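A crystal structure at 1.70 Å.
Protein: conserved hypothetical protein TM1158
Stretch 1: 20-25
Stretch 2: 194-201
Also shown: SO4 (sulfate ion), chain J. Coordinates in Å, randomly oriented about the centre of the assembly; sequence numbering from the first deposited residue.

Stretch 1 20-25: HVEIED
Stretch 2, residues 194-201: KRWIEAYK

A short irregular segment folds against the end of a helix, burying 307 Å² between them across at least 172 residues of sequence. Val 21 to Glu 24 form a type I beta turn, with Glu 22 (phi/psi -56/-42) and Ile 23 (-68/-31) at its corners and a weak hydrogen bond from Glu 24 N to Val 21 O at 2.9 Å. At these corners the CA-to-CB bond of Glu 22 points sideways and the residue is exposed, while that of Ile 23 points toward the helix. The helix runs through 194-199, and Tyr 200 leaves it at -118/28, its N still bonded to Trp 196 O at 2.9 Å. Register is set by Ile 23 and Trp 196, whose CA atoms lie 6.7 Å apart.

Ile 23, m at both chi angles, spans one helical turn: its CD1 lies 4.3 Å from Arg 195 CB, and its CG1 packs 4.0 Å from Ala 199 CB. Trp 196 leaves its backbone sideways, but chi1 -76° and chi2 49° bring the indole beneath the turn. One face receives two aliphatic groups: Ile 23 CG2 lies 4.1 Å from the five-membered ring centroid, and Glu 24 CG 4.1 Å from the six-membered one. The buried indole keeps its polar edge satisfied, Trp 196 NE1 donating to water 1 O at 3.0 Å.

Glu 24 combines two roles. With chi1 m and chi2 t, its extended chain lays methylene on the indole and carries the carboxylate to Tyr 200, whose CA-to-CB bond points toward the turn and whose chi1 is m. Tyr 200 OH and Glu 24 OE2 are a very short 2.5 Å apart; Val 21 CG1 (chi1 t) packs 3.4 Å from the same Tyr 200 OH. Arg 195, m,m,t, leads its end away, and its NE binds sulfate O4 at 3.1 Å.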

# COMPACT_ATOMS: atom_id res chain seq x y z
N HIS A 20 7.84 -3.41 -6.37
CA HIS A 20 9.13 -3.90 -5.89
C HIS A 20 9.34 -5.39 -6.00
O HIS A 20 10.48 -5.85 -6.13
CB HIS A 20 9.22 -3.55 -4.46
CG HIS A 20 9.12 -2.09 -4.22
ND1 HIS A 20 8.29 -1.55 -3.28
CD2 HIS A 20 9.66 -1.04 -4.90
CE1 HIS A 20 8.43 -0.23 -3.27
NE2 HIS A 20 9.27 0.10 -4.25
N VAL A 21 8.25 -6.14 -5.92
CA VAL A 21 8.27 -7.59 -5.92
C VAL A 21 7.15 -8.02 -6.83
O VAL A 21 6.03 -7.56 -6.64
CB VAL A 21 8.00 -8.13 -4.49
CG1 VAL A 21 8.00 -9.63 -4.47
CG2 VAL A 21 9.12 -7.62 -3.51
N GLU A 22 7.44 -8.89 -7.80
CA GLU A 22 6.47 -9.20 -8.86
C GLU A 22 5.13 -9.70 -8.31
O GLU A 22 4.07 -9.28 -8.78
CB GLU A 22 7.04 -10.20 -9.84
CG GLU A 22 6.10 -10.46 -11.01
CD GLU A 22 6.75 -11.30 -12.09
OE1 GLU A 22 7.90 -11.77 -11.89
OE2 GLU A 22 6.09 -11.50 -13.13
N ILE A 23 5.20 -10.57 -7.30
CA ILE A 23 4.00 -11.13 -6.65
C ILE A 23 3.21 -10.09 -5.88
O ILE A 23 1.99 -10.21 -5.73
CB ILE A 23 4.45 -12.28 -5.69
CG1 ILE A 23 4.93 -13.47 -6.51
CG2 ILE A 23 3.37 -12.67 -4.71
CD1 ILE A 23 3.85 -14.21 -7.23
N GLU A 24 3.90 -9.10 -5.36
CA GLU A 24 3.29 -8.08 -4.55
C GLU A 24 2.85 -6.96 -5.49
O GLU A 24 3.36 -5.84 -5.48
CB GLU A 24 4.19 -7.64 -3.41
CG GLU A 24 4.58 -8.87 -2.57
CD GLU A 24 5.53 -8.62 -1.40
OE1 GLU A 24 5.55 -7.50 -0.86
OE2 GLU A 24 6.22 -9.59 -0.98
N ASP A 25 1.82 -7.28 -6.23
CA ASP A 25 1.36 -6.47 -7.34
C ASP A 25 0.10 -5.69 -6.97
O ASP A 25 -0.19 -5.48 -5.79
CB ASP A 25 1.22 -7.35 -8.56
CG ASP A 25 0.06 -8.36 -8.44
OD1 ASP A 25 -0.68 -8.39 -7.43
OD2 ASP A 25 -0.16 -9.14 -9.36
N LYS A 194 -3.68 -16.73 -2.85
CA LYS A 194 -3.15 -17.99 -3.30
C LYS A 194 -1.72 -17.82 -3.85
O LYS A 194 -0.87 -18.69 -3.67
CB LYS A 194 -4.01 -18.63 -4.38
CG LYS A 194 -5.29 -19.20 -3.87
CD LYS A 194 -6.16 -19.64 -5.05
CE LYS A 194 -7.52 -20.14 -4.57
NZ LYS A 194 -8.11 -21.15 -5.51
N ARG A 195 -1.48 -16.74 -4.58
CA ARG A 195 -0.15 -16.46 -5.13
C ARG A 195 0.87 -16.19 -4.03
O ARG A 195 2.01 -16.64 -4.12
CB ARG A 195 -0.17 -15.26 -6.09
CG ARG A 195 -0.94 -15.59 -7.40
CD ARG A 195 -0.39 -16.75 -8.19
NE ARG A 195 -1.16 -17.02 -9.40
CZ ARG A 195 -0.78 -17.86 -10.36
NH1 ARG A 195 0.36 -18.55 -10.25
NH2 ARG A 195 -1.55 -18.03 -11.43
N TRP A 196 0.46 -15.43 -3.03
CA TRP A 196 1.36 -15.07 -1.91
C TRP A 196 1.72 -16.28 -1.07
O TRP A 196 2.89 -16.47 -0.69
CB TRP A 196 0.76 -14.02 -0.99
CG TRP A 196 0.75 -12.60 -1.46
CD1 TRP A 196 0.31 -12.13 -2.66
CD2 TRP A 196 1.13 -11.46 -0.69
NE1 TRP A 196 0.43 -10.76 -2.69
CE2 TRP A 196 0.92 -10.33 -1.50
CE3 TRP A 196 1.70 -11.28 0.59
CZ2 TRP A 196 1.19 -9.06 -1.07
CZ3 TRP A 196 1.98 -10.01 1.01
CH2 TRP A 196 1.73 -8.90 0.16
N ILE A 197 0.73 -17.11 -0.77
CA ILE A 197 1.02 -18.30 0.03
C ILE A 197 1.91 -19.28 -0.69
O ILE A 197 2.73 -19.93 -0.06
CB ILE A 197 -0.25 -18.95 0.65
CG1 ILE A 197 -1.09 -19.65 -0.40
CG2 ILE A 197 -1.03 -17.94 1.44
CD1 ILE A 197 -2.50 -19.94 0.10
N GLU A 198 1.79 -19.39 -2.01
CA GLU A 198 2.73 -20.18 -2.78
C GLU A 198 4.12 -19.52 -2.83
O GLU A 198 5.11 -20.23 -2.68
CB GLU A 198 2.21 -20.47 -4.19
CG GLU A 198 3.13 -21.32 -5.06
CD GLU A 198 3.38 -22.72 -4.52
OE1 GLU A 198 2.66 -23.18 -3.59
OE2 GLU A 198 4.32 -23.38 -5.01
N ALA A 199 4.19 -18.21 -3.02
CA ALA A 199 5.48 -17.53 -3.14
C ALA A 199 6.26 -17.61 -1.82
O ALA A 199 7.50 -17.69 -1.84
CB ALA A 199 5.32 -16.07 -3.53
N TYR A 200 5.53 -17.57 -0.70
CA TYR A 200 6.12 -17.43 0.63
C TYR A 200 5.85 -18.61 1.52
O TYR A 200 5.87 -18.49 2.74
CB TYR A 200 5.69 -16.13 1.28
CG TYR A 200 5.96 -14.92 0.41
CD1 TYR A 200 4.98 -13.98 0.16
CD2 TYR A 200 7.20 -14.76 -0.20
CE1 TYR A 200 5.21 -12.91 -0.69
CE2 TYR A 200 7.43 -13.69 -1.03
CZ TYR A 200 6.45 -12.78 -1.28
OH TYR A 200 6.71 -11.71 -2.12
N LYS A 201 5.67 -19.75 0.88
CA LYS A 201 5.34 -21.01 1.50
C LYS A 201 6.36 -21.38 2.58
O LYS A 201 5.97 -21.83 3.64
CB LYS A 201 5.33 -22.08 0.41
CG LYS A 201 5.25 -23.49 0.85
CD LYS A 201 4.82 -24.42 -0.31
CE LYS A 201 4.29 -25.77 0.22
NZ LYS A 201 3.86 -26.72 -0.87
S SO4 J . -3.75 -15.16 -11.09
O1 SO4 J . -2.78 -15.38 -12.16
O2 SO4 J . -4.41 -16.41 -10.70
O3 SO4 J . -4.74 -14.20 -11.59
O4 SO4 J . -3.06 -14.63 -9.92
O HOH W 1 -0.54 -8.40 -4.25